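PDB 7DVI: AOC_like domain-containing protein from Frankia sp. Cc1.17, which catalyses an exo-selective intermolecular Diels-Alder reaction on non-natural substrates, within a small antiparallel beta barrel of the allene oxide cyclase-like family. Local coordinates for residues E26-P31 / A145-H150; E62-T67 / L90-G95; D94-A99 / G120-Y125; V112-P117 / R132-I137. One frame throughout, in Å; residues are numbered along the deposited sequence.

In the fold
All four contacts join strands of one closed eight-stranded antiparallel barrel. Contact 1 pairs strand 22-37 with strand 143-150, the first with the last, and so closes the ring. Contact 2 and contact 3 share Asp-94 and Gly-95 and lie side by side, their centres about 9 Å apart; the centre of contact 4 is about 17 and 18 Å from those of contacts 2 and 3. Contact 1 and contact 4, centres about 9 Å apart, are tied by two salt bridges: Glu-30 OE2 to Arg-132 NH2 at 2.8 Å and Arg-146 NH2 to Glu-133 OE1 at 2.9 Å. A dimethyl sulfoxide molecule near Glu-30, Thr-67 and Arg-132, probably from the crystallisation liquor, may mark a pocket within the barrel.

Contact 1: E26-P31 / A145-H150; sequences EGIWEP and ARISLH
Ile-28 and Ala-145 form an antiparallel hydrogen-bonded pair between the edges of two splayed strands, whose short axes run at 126° to each other. Ile-28 N donates to Ala-145 O at 3.1 Å, and Ala-145 N returns a bond to Ile-28 O. The chain turns a corner at Gly-27, which has positive phi, and Glu-26 just before it lies beside Arg-146. These two side chains run in the same direction, and the guanidinium grips a single carboxylate oxygen side-on: NH1 of Arg-146 reaches OE2 of Glu-26 at 2.7 Å and NE of Arg-146 reaches the same OE2 at 3.0 Å. Both bonds lie near the guanidinium plane, while the carboxylate is turned 59° from it. A bend at chi3 (-68°) turns the edge carrying NE and NH1 toward Glu-26; NH2 also binds Glu-133. On the buried side, CD1 of Ile-28 meets CD1 of Ile-147 at 3.8 Å, the two side chains crossing at about a right angle. Glu-30, extended, brings OE1 against the Ala-145 methyl group and sends OE2 to Arg-132. Pairing of the first and last strands in this way is the seam of a closed antiparallel barrel, here of the allene oxide cyclase-like fold.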
# COMPACT_ATOMS: atom_id res chain seq x y z
N GLU A 26 8.02 2.04 20.01
CA GLU A 26 8.80 0.80 19.79
C GLU A 26 8.78 -0.09 21.04
O GLU A 26 8.40 0.42 22.14
CB GLU A 26 10.22 1.21 19.43
CG GLU A 26 10.29 1.69 18.01
CD GLU A 26 11.70 1.96 17.53
OE1 GLU A 26 12.62 2.01 18.39
OE2 GLU A 26 11.86 2.12 16.32
N GLY A 27 9.11 -1.38 20.87
CA GLY A 27 9.08 -2.39 21.96
C GLY A 27 7.70 -2.54 22.51
O GLY A 27 7.52 -2.78 23.73
N ILE A 28 6.71 -2.42 21.62
CA ILE A 28 5.31 -2.69 22.02
C ILE A 28 5.15 -4.19 22.25
O ILE A 28 5.65 -5.00 21.44
CB ILE A 28 4.30 -2.17 20.99
CG1 ILE A 28 4.38 -0.64 20.88
CG2 ILE A 28 2.90 -2.68 21.31
CD1 ILE A 28 3.74 -0.08 19.63
N TRP A 29 4.43 -4.50 23.31
CA TRP A 29 4.01 -5.86 23.72
C TRP A 29 2.51 -5.86 23.42
O TRP A 29 1.78 -5.01 23.99
CB TRP A 29 4.39 -6.09 25.21
CG TRP A 29 4.02 -7.42 25.79
CD1 TRP A 29 4.70 -8.60 25.64
CD2 TRP A 29 2.90 -7.72 26.65
NE1 TRP A 29 4.05 -9.61 26.30
CE2 TRP A 29 2.95 -9.10 26.94
CE3 TRP A 29 1.87 -6.96 27.22
CZ2 TRP A 29 2.01 -9.73 27.77
CZ3 TRP A 29 0.94 -7.58 28.03
CH2 TRP A 29 1.01 -8.95 28.29
N GLU A 30 2.06 -6.77 22.56
CA GLU A 30 0.69 -6.71 21.98
C GLU A 30 -0.01 -8.05 22.17
O GLU A 30 0.07 -8.95 21.32
CB GLU A 30 0.76 -6.27 20.50
CG GLU A 30 -0.61 -6.20 19.83
CD GLU A 30 -0.65 -5.66 18.40
OE1 GLU A 30 0.33 -5.00 18.01
OE2 GLU A 30 -1.64 -6.01 17.66
N PRO A 31 -0.69 -8.25 23.32
CA PRO A 31 -1.44 -9.48 23.53
C PRO A 31 -2.78 -9.43 22.80
O PRO A 31 -3.39 -8.35 22.75
CB PRO A 31 -1.67 -9.49 25.05
CG PRO A 31 -1.71 -8.03 25.42
CD PRO A 31 -0.65 -7.41 24.53
N ALA A 145 5.34 -5.11 18.54
CA ALA A 145 4.86 -4.14 17.53
C ALA A 145 5.68 -2.84 17.59
O ALA A 145 6.49 -2.62 18.55
CB ALA A 145 3.38 -3.96 17.71
N ARG A 146 5.63 -2.09 16.51
CA ARG A 146 6.17 -0.72 16.44
C ARG A 146 5.26 0.12 15.55
O ARG A 146 4.57 -0.41 14.61
CB ARG A 146 7.65 -0.70 16.06
CG ARG A 146 7.99 -1.04 14.63
CD ARG A 146 9.50 -0.99 14.50
NE ARG A 146 10.05 0.37 14.64
CZ ARG A 146 10.06 1.28 13.68
NH1 ARG A 146 10.60 2.46 13.92
NH2 ARG A 146 9.50 1.05 12.50
N ILE A 147 5.24 1.40 15.88
CA ILE A 147 4.45 2.44 15.17
C ILE A 147 5.38 3.61 14.92
O ILE A 147 6.09 4.04 15.85
CB ILE A 147 3.22 2.81 16.01
CG1 ILE A 147 2.33 1.59 16.23
CG2 ILE A 147 2.46 3.96 15.38
CD1 ILE A 147 1.34 1.78 17.31
N SER A 148 5.44 4.05 13.69
CA SER A 148 6.37 5.11 13.27
C SER A 148 5.66 6.01 12.25
O SER A 148 5.39 5.53 11.15
CB SER A 148 7.63 4.46 12.80
OG SER A 148 8.55 5.42 12.38
N LEU A 149 5.26 7.22 12.65
CA LEU A 149 4.58 8.20 11.77
C LEU A 149 5.37 9.51 11.74
O LEU A 149 5.99 9.86 12.79
CB LEU A 149 3.15 8.38 12.25
CG LEU A 149 2.13 7.36 11.73
CD1 LEU A 149 2.18 6.04 12.50
CD2 LEU A 149 0.74 7.91 11.82
N HIS A 150 5.32 10.23 10.62
CA HIS A 150 6.23 11.33 10.23
C HIS A 150 5.39 12.33 9.45
O HIS A 150 4.36 11.92 8.85
CB HIS A 150 7.45 10.84 9.41
CG HIS A 150 8.09 9.63 10.01
ND1 HIS A 150 9.18 9.70 10.89
CD2 HIS A 150 7.76 8.31 9.92
CE1 HIS A 150 9.50 8.49 11.31
NE2 HIS A 150 8.63 7.61 10.73

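Contact 2: E62-T67 / L90-G95; sequences ELLGIT and LFLRDG. With EDO (1,2-ethanediol), chain I; EDO (1,2-ethanediol), chain H.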
# COMPACT_ATOMS: atom_id res chain seq x y z
N GLU A 62 3.17 -0.24 30.36
CA GLU A 62 1.96 0.60 30.55
C GLU A 62 1.07 0.50 29.29
O GLU A 62 1.62 0.47 28.17
CB GLU A 62 2.35 2.07 30.70
CG GLU A 62 3.35 2.34 31.82
CD GLU A 62 2.70 2.64 33.15
OE1 GLU A 62 3.34 3.34 33.97
OE2 GLU A 62 1.56 2.18 33.37
N LEU A 63 -0.25 0.53 29.45
CA LEU A 63 -1.24 0.55 28.34
C LEU A 63 -0.99 1.72 27.37
O LEU A 63 -0.78 2.90 27.79
CB LEU A 63 -2.65 0.59 28.92
CG LEU A 63 -3.80 0.42 27.92
CD1 LEU A 63 -3.81 -0.97 27.29
CD2 LEU A 63 -5.12 0.70 28.60
N LEU A 64 -0.95 1.39 26.08
CA LEU A 64 -0.83 2.41 25.02
C LEU A 64 -2.19 2.56 24.35
O LEU A 64 -2.60 3.72 24.03
CB LEU A 64 0.27 2.00 24.05
CG LEU A 64 0.61 3.00 22.95
CD1 LEU A 64 1.21 4.31 23.51
CD2 LEU A 64 1.60 2.36 21.99
N GLY A 65 -2.90 1.45 24.17
CA GLY A 65 -4.28 1.42 23.68
C GLY A 65 -4.65 0.06 23.13
O GLY A 65 -4.15 -0.97 23.63
N ILE A 66 -5.51 0.08 22.11
CA ILE A 66 -6.08 -1.16 21.50
C ILE A 66 -6.01 -1.04 19.97
O ILE A 66 -5.90 0.08 19.42
CB ILE A 66 -7.52 -1.44 21.99
CG1 ILE A 66 -8.52 -0.46 21.40
CG2 ILE A 66 -7.62 -1.53 23.52
CD1 ILE A 66 -9.94 -0.98 21.30
N THR A 67 -6.10 -2.18 19.29
CA THR A 67 -6.35 -2.25 17.84
C THR A 67 -7.46 -3.26 17.58
O THR A 67 -7.57 -4.31 18.26
CB THR A 67 -5.08 -2.53 17.03
OG1 THR A 67 -5.53 -2.48 15.67
CG2 THR A 67 -4.43 -3.86 17.34
N LEU A 90 -6.33 1.65 15.32
CA LEU A 90 -5.62 1.72 16.62
C LEU A 90 -6.11 2.96 17.37
O LEU A 90 -6.12 4.07 16.77
CB LEU A 90 -4.13 1.75 16.34
CG LEU A 90 -3.61 0.54 15.54
CD1 LEU A 90 -3.40 0.91 14.08
CD2 LEU A 90 -2.31 -0.00 16.12
N PHE A 91 -6.66 2.73 18.56
CA PHE A 91 -7.20 3.76 19.48
C PHE A 91 -6.21 3.84 20.64
O PHE A 91 -6.15 2.90 21.44
CB PHE A 91 -8.60 3.33 19.88
CG PHE A 91 -9.58 3.39 18.74
CD1 PHE A 91 -10.28 4.55 18.46
CD2 PHE A 91 -9.77 2.27 17.93
CE1 PHE A 91 -11.18 4.61 17.40
CE2 PHE A 91 -10.69 2.31 16.90
CZ PHE A 91 -11.37 3.48 16.61
N LEU A 92 -5.30 4.79 20.58
CA LEU A 92 -4.19 4.93 21.55
C LEU A 92 -4.41 6.13 22.49
O LEU A 92 -5.30 6.98 22.22
CB LEU A 92 -2.87 5.04 20.79
CG LEU A 92 -2.67 4.02 19.67
CD1 LEU A 92 -1.33 4.19 19.04
CD2 LEU A 92 -2.80 2.60 20.19
N ARG A 93 -3.64 6.15 23.59
CA ARG A 93 -3.74 7.20 24.65
C ARG A 93 -3.52 8.57 23.99
O ARG A 93 -4.23 9.50 24.33
CB ARG A 93 -2.83 6.82 25.84
CG ARG A 93 -1.32 6.82 25.59
CD ARG A 93 -0.47 6.25 26.74
NE ARG A 93 0.97 6.25 26.46
CZ ARG A 93 1.82 5.29 26.81
NH1 ARG A 93 3.09 5.37 26.48
NH2 ARG A 93 1.39 4.22 27.45
N ASP A 94 -2.63 8.66 22.99
CA ASP A 94 -2.21 9.94 22.35
C ASP A 94 -2.85 10.16 20.95
O ASP A 94 -2.54 11.17 20.32
CB ASP A 94 -0.69 9.98 22.33
CG ASP A 94 -0.03 8.84 21.56
OD1 ASP A 94 -0.75 7.93 21.05
OD2 ASP A 94 1.19 8.86 21.48
N GLY A 95 -3.76 9.31 20.47
CA GLY A 95 -4.45 9.56 19.20
C GLY A 95 -4.93 8.28 18.51
O GLY A 95 -5.01 7.22 19.17
C1 EDO I . -8.83 6.39 22.17
O1 EDO I . -8.23 7.29 21.26
C2 EDO I . -10.30 6.39 22.16
O2 EDO I . -10.83 7.57 21.61
C1 EDO H . 4.78 10.13 22.75
O1 EDO H . 5.00 9.31 23.86
C2 EDO H . 3.45 10.75 22.70
O2 EDO H . 2.49 10.14 23.52
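In the conformer described, one of two modelled for Arg-93, the guanidinium lies against Leu-64, whose CD1 sits 3.4 Å above the plane and over its centre. Near the edge of the same group is the carbonyl of Leu-63, to which NH2 of Arg-93 appears to donate, approaching from above the carbonyl plane and not along a lone pair. The stem, extended from CG to NE, crosses the Leu-64 side chain at about a right angle and takes the head to the start of strand 63-76. The guanidinium has a second partner: NH1 forms a salt bridge with Asp-58. The ring of Phe-91 is approached obliquely by C2 of the ethanediol of chain I, which also hydrogen-bonds Leu-92 O through O1.

Behind these groups the strands pair antiparallel. Ile-66 and Phe-91 exchange two backbone bonds, Ile-66 N to Phe-91 O at 3.0 Å and Phe-91 N to Ile-66 O at 2.9 Å, and CG1 of Ile-66 rests 4.1 Å from CB of Phe-91. Arg-93 N binds Leu-64 O at 2.7 Å where the type I turn from Leu-92 to Gly-95 begins. Gly-65 lets the strands come close, its CA 3.3 Å from Phe-91 O; with Leu-64 it forms a classic beta bulge against Leu-56. Thr-67 and Leu-90 run alongside each other, CG of Leu-90 at 3.6 Å from OG1 of Thr-67, which is hydrogen-bonded to Glu-88. At the open end of the hairpin, the charge of Arg-93 in this conformer is probably offset by Asp-58 and the Leu-63 carbonyl.

Contact 3: D94-A99 / G120-Y125; sequences DGIIHA and GLDGVY. With EDO (1,2-ethanediol), chain H.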
# COMPACT_ATOMS: atom_id res chain seq x y z
N ASP A 94 -2.63 8.66 22.99
CA ASP A 94 -2.21 9.94 22.35
C ASP A 94 -2.85 10.16 20.95
O ASP A 94 -2.54 11.17 20.32
CB ASP A 94 -0.69 9.98 22.33
CG ASP A 94 -0.03 8.84 21.56
OD1 ASP A 94 -0.75 7.93 21.05
OD2 ASP A 94 1.19 8.86 21.48
N GLY A 95 -3.76 9.31 20.47
CA GLY A 95 -4.45 9.56 19.20
C GLY A 95 -4.93 8.28 18.51
O GLY A 95 -5.01 7.22 19.17
N ILE A 96 -5.40 8.43 17.28
CA ILE A 96 -6.10 7.34 16.51
C ILE A 96 -5.39 7.21 15.19
O ILE A 96 -5.00 8.24 14.64
CB ILE A 96 -7.61 7.60 16.34
CG1 ILE A 96 -8.32 7.67 17.70
CG2 ILE A 96 -8.28 6.56 15.42
CD1 ILE A 96 -9.77 8.12 17.62
N ILE A 97 -5.19 5.96 14.73
CA ILE A 97 -4.44 5.61 13.49
C ILE A 97 -5.28 4.58 12.70
O ILE A 97 -5.83 3.64 13.33
CB ILE A 97 -3.06 5.05 13.82
CG1 ILE A 97 -2.18 6.07 14.54
CG2 ILE A 97 -2.36 4.50 12.56
CD1 ILE A 97 -0.96 5.46 15.19
N HIS A 98 -5.38 4.79 11.40
CA HIS A 98 -5.90 3.75 10.46
C HIS A 98 -4.71 3.14 9.73
O HIS A 98 -3.87 3.89 9.19
CB HIS A 98 -6.95 4.30 9.49
CG HIS A 98 -7.36 3.25 8.52
ND1 HIS A 98 -8.05 2.16 8.93
CD2 HIS A 98 -7.03 3.06 7.22
CE1 HIS A 98 -8.22 1.34 7.90
NE2 HIS A 98 -7.59 1.87 6.83
N ALA A 99 -4.63 1.80 9.72
CA ALA A 99 -3.52 1.09 9.05
C ALA A 99 -4.09 -0.08 8.22
O ALA A 99 -5.08 -0.70 8.64
CB ALA A 99 -2.49 0.64 10.07
N GLY A 120 -2.45 9.02 10.40
CA GLY A 120 -3.06 9.60 11.61
C GLY A 120 -4.42 10.16 11.32
O GLY A 120 -4.57 10.83 10.32
N LEU A 121 -5.36 9.84 12.18
CA LEU A 121 -6.71 10.41 12.15
C LEU A 121 -6.88 11.47 13.26
O LEU A 121 -7.72 12.34 13.06
CB LEU A 121 -7.72 9.29 12.30
CG LEU A 121 -7.64 8.16 11.26
CD1 LEU A 121 -8.77 7.17 11.54
CD2 LEU A 121 -7.71 8.71 9.85
N ASP A 122 -6.16 11.41 14.37
CA ASP A 122 -6.56 12.20 15.56
C ASP A 122 -5.40 12.32 16.53
O ASP A 122 -4.48 11.50 16.48
CB ASP A 122 -7.81 11.60 16.25
CG ASP A 122 -8.68 12.60 16.99
OD1 ASP A 122 -8.29 13.80 17.01
OD2 ASP A 122 -9.72 12.19 17.55
N GLY A 123 -5.46 13.35 17.40
CA GLY A 123 -4.43 13.56 18.42
C GLY A 123 -3.09 13.75 17.77
O GLY A 123 -2.99 14.45 16.72
N VAL A 124 -2.03 13.22 18.36
CA VAL A 124 -0.65 13.61 17.92
C VAL A 124 -0.39 13.14 16.46
O VAL A 124 0.55 13.66 15.85
CB VAL A 124 0.43 13.05 18.87
CG1 VAL A 124 0.29 13.67 20.26
CG2 VAL A 124 0.40 11.53 18.94
N TYR A 125 -1.17 12.18 15.94
CA TYR A 125 -0.88 11.56 14.61
C TYR A 125 -1.50 12.37 13.46
O TYR A 125 -1.27 12.07 12.26
CB TYR A 125 -1.42 10.12 14.61
CG TYR A 125 -0.90 9.32 15.76
CD1 TYR A 125 0.44 8.96 15.80
CD2 TYR A 125 -1.70 8.94 16.81
CE1 TYR A 125 0.96 8.24 16.86
CE2 TYR A 125 -1.19 8.22 17.88
CZ TYR A 125 0.15 7.87 17.90
OH TYR A 125 0.68 7.14 18.94
C1 EDO H . 4.78 10.13 22.75
O1 EDO H . 5.00 9.31 23.86
C2 EDO H . 3.45 10.75 22.70
O2 EDO H . 2.49 10.14 23.52
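Tyr-125 and Asp-94 meet at about a right angle, the phenol ring and the carboxylate being turned 88° from each other. Tyr-125 OH donates to Asp-94 OD1 at 2.7 Å, reaching it on the syn side but 29° out of the carboxylate plane. The other oxygen, OD2, binds His-25 and, at 2.7 Å, O2 of the ethanediol of chain H. Asp-94 holds CG between its backbone N and carbonyl carbon (chi1 60°), a torsion that swings the carboxylate to the hydroxyl. Both faces of the Tyr-125 ring are covered: CD1 of Ile-97 lies 3.6 Å from its centroid, almost exactly on the ring normal, and CG2 of Val-124 sits over the centre of the opposite face. Ile-97 and Val-124 thus sandwich the ring, and Asp-94 fixes it at its hydroxyl end. The backbone of Gly-95 runs past the ring edge, with its CA 3.7 Å from CD2 of Tyr-125.

On the other side of the sheet, Ile-96 runs alongside Asp-122 in the same direction and crosses Leu-121 at about a right angle, CG2 of Ile-96 lying 4.0 Å from CD1 of Leu-121. The backbone bonds follow: Val-124 N to Asp-94 O at 2.9 Å is nearly straight, and Leu-121 N reaches Ile-96 O at 3.0 Å, whereas the bonds linking Ile-96 and Asp-122 are weak. Leu-121 and Asp-122 both face Ile-96, a classic beta bulge, and the chain then reverses in a type II' turn from Asp-122 to Tyr-125, with Gly-123 at positive phi. Bulge and turn together finish strand 114-121 at one end of the barrel.

Contact 4: V112-P117 / R132-I137; sequences VWVGYP and REWRVI
Strands 114-121 and 129-135 form a beta hairpin of the barrel wall, and Val-114 to Tyr-116 pair antiparallel with Arg-132 to Trp-134. Two hydrogen-bonded pairs, Val-114 with Trp-134 and Tyr-116 with Arg-132, bracket Gly-115 opposite Glu-133, where the CA atoms of these two residues are 4.0 Å apart. CG2 of Val-114 stands over the Trp-134 ring, 3.5 Å from the centroid of its six-membered ring, a CH-pi contact. At the indole edge, NE1 of Trp-134 makes a weak bond of 3.4 Å to OH of Tyr-116, a hydroxyl also bound to Glu-88. CG of Trp-134 lies between its backbone N and carbonyl carbon (chi1 47°), which brings the indole back across Val-114.

At the hairpin's open end, Arg-135 lies over one face of Trp-113: its CD is 3.8 Å from the centroid of the five-membered ring, and its guanidinium, tilted 24° from the indole, has Trp-113 NE1 over its centre. A salt bridge to Glu-144 engages NE of Arg-135. A water bridges Val-136 N (2.9 Å) and Val-112 O (2.7 Å). Arg-132 sends its NE to Glu-88 in a salt bridge. Helix 105-109 packs on Val-114 and Trp-134 through Val-108, while strand 95-104 borders strand 114-121 and strand 143-150 borders strand 129-135.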
# COMPACT_ATOMS: atom_id res chain seq x y z
N VAL A 112 9.15 -13.16 10.96
CA VAL A 112 9.72 -12.00 10.22
C VAL A 112 8.85 -10.78 10.53
O VAL A 112 7.61 -10.94 10.62
CB VAL A 112 9.78 -12.27 8.70
CG1 VAL A 112 10.29 -11.08 7.92
CG2 VAL A 112 10.60 -13.52 8.41
N TRP A 113 9.49 -9.63 10.65
CA TRP A 113 8.82 -8.32 10.70
C TRP A 113 7.91 -8.16 9.48
O TRP A 113 8.38 -8.27 8.32
CB TRP A 113 9.84 -7.19 10.75
CG TRP A 113 10.36 -6.90 12.13
CD1 TRP A 113 11.62 -7.17 12.59
CD2 TRP A 113 9.69 -6.21 13.20
NE1 TRP A 113 11.76 -6.74 13.88
CE2 TRP A 113 10.60 -6.14 14.28
CE3 TRP A 113 8.41 -5.68 13.37
CZ2 TRP A 113 10.28 -5.54 15.50
CZ3 TRP A 113 8.09 -5.07 14.57
CH2 TRP A 113 9.01 -5.03 15.63
N VAL A 114 6.63 -7.88 9.73
CA VAL A 114 5.71 -7.46 8.65
C VAL A 114 5.18 -6.07 9.00
O VAL A 114 5.34 -5.61 10.14
CB VAL A 114 4.58 -8.48 8.48
CG1 VAL A 114 5.12 -9.87 8.13
CG2 VAL A 114 3.66 -8.55 9.70
N GLY A 115 4.54 -5.43 8.04
CA GLY A 115 3.67 -4.27 8.31
C GLY A 115 3.26 -3.57 7.04
O GLY A 115 3.52 -4.10 5.91
N TYR A 116 2.65 -2.40 7.20
CA TYR A 116 1.97 -1.71 6.07
C TYR A 116 1.68 -0.26 6.47
O TYR A 116 1.83 0.14 7.64
CB TYR A 116 0.68 -2.45 5.74
CG TYR A 116 0.02 -3.08 6.95
CD1 TYR A 116 -0.69 -2.35 7.88
CD2 TYR A 116 0.14 -4.45 7.17
CE1 TYR A 116 -1.24 -2.95 9.00
CE2 TYR A 116 -0.38 -5.05 8.29
CZ TYR A 116 -1.06 -4.31 9.23
OH TYR A 116 -1.61 -4.95 10.33
N PRO A 117 1.30 0.56 5.48
CA PRO A 117 1.07 1.99 5.72
C PRO A 117 0.01 2.27 6.78
O PRO A 117 -0.96 1.55 6.94
CB PRO A 117 0.66 2.53 4.34
CG PRO A 117 1.30 1.54 3.37
CD PRO A 117 1.19 0.20 4.06
N ARG A 132 2.78 0.75 10.52
CA ARG A 132 2.41 -0.09 11.68
C ARG A 132 3.08 -1.42 11.33
O ARG A 132 2.90 -1.89 10.23
CB ARG A 132 0.90 -0.23 11.83
CG ARG A 132 0.46 -1.06 13.03
CD ARG A 132 0.57 -2.56 12.90
NE ARG A 132 -0.48 -3.23 13.63
CZ ARG A 132 -0.37 -3.80 14.81
NH1 ARG A 132 0.78 -3.83 15.44
NH2 ARG A 132 -1.42 -4.35 15.36
N GLU A 133 3.88 -1.94 12.25
CA GLU A 133 4.70 -3.15 12.01
C GLU A 133 4.52 -4.06 13.20
O GLU A 133 4.12 -3.58 14.28
CB GLU A 133 6.16 -2.76 11.80
CG GLU A 133 6.44 -2.10 10.47
CD GLU A 133 7.78 -1.39 10.40
OE1 GLU A 133 8.56 -1.44 11.38
OE2 GLU A 133 8.02 -0.74 9.37
N TRP A 134 4.83 -5.35 13.02
CA TRP A 134 4.76 -6.34 14.12
C TRP A 134 5.52 -7.58 13.67
O TRP A 134 5.79 -7.72 12.46
CB TRP A 134 3.33 -6.67 14.52
CG TRP A 134 2.40 -6.97 13.38
CD1 TRP A 134 1.75 -6.07 12.59
CD2 TRP A 134 1.97 -8.27 12.94
NE1 TRP A 134 0.97 -6.71 11.66
CE2 TRP A 134 1.07 -8.06 11.88
CE3 TRP A 134 2.24 -9.56 13.36
CZ2 TRP A 134 0.46 -9.11 11.21
CZ3 TRP A 134 1.64 -10.60 12.70
CH2 TRP A 134 0.78 -10.38 11.63
N ARG A 135 5.80 -8.46 14.63
CA ARG A 135 6.35 -9.81 14.36
C ARG A 135 5.91 -10.76 15.46
O ARG A 135 5.70 -10.35 16.63
CB ARG A 135 7.87 -9.80 14.17
CG ARG A 135 8.61 -9.29 15.38
CD ARG A 135 10.05 -9.72 15.36
NE ARG A 135 10.80 -8.99 16.37
CZ ARG A 135 12.13 -8.99 16.47
NH1 ARG A 135 12.87 -9.69 15.63
NH2 ARG A 135 12.72 -8.27 17.40
N VAL A 136 5.73 -12.02 15.06
CA VAL A 136 5.44 -13.12 16.01
C VAL A 136 6.76 -13.48 16.71
O VAL A 136 7.81 -13.61 16.00
CB VAL A 136 4.82 -14.30 15.25
CG1 VAL A 136 4.60 -15.49 16.18
CG2 VAL A 136 3.52 -13.83 14.59
N ILE A 137 6.73 -13.54 18.03
CA ILE A 137 7.89 -14.06 18.83
C ILE A 137 7.64 -15.56 19.03
O ILE A 137 8.49 -16.35 18.72
CB ILE A 137 8.08 -13.27 20.14
CG1 ILE A 137 8.20 -11.77 19.87
CG2 ILE A 137 9.28 -13.79 20.92
CD1 ILE A 137 9.28 -11.41 18.86
O HOH W 1 6.14 -12.51 12.23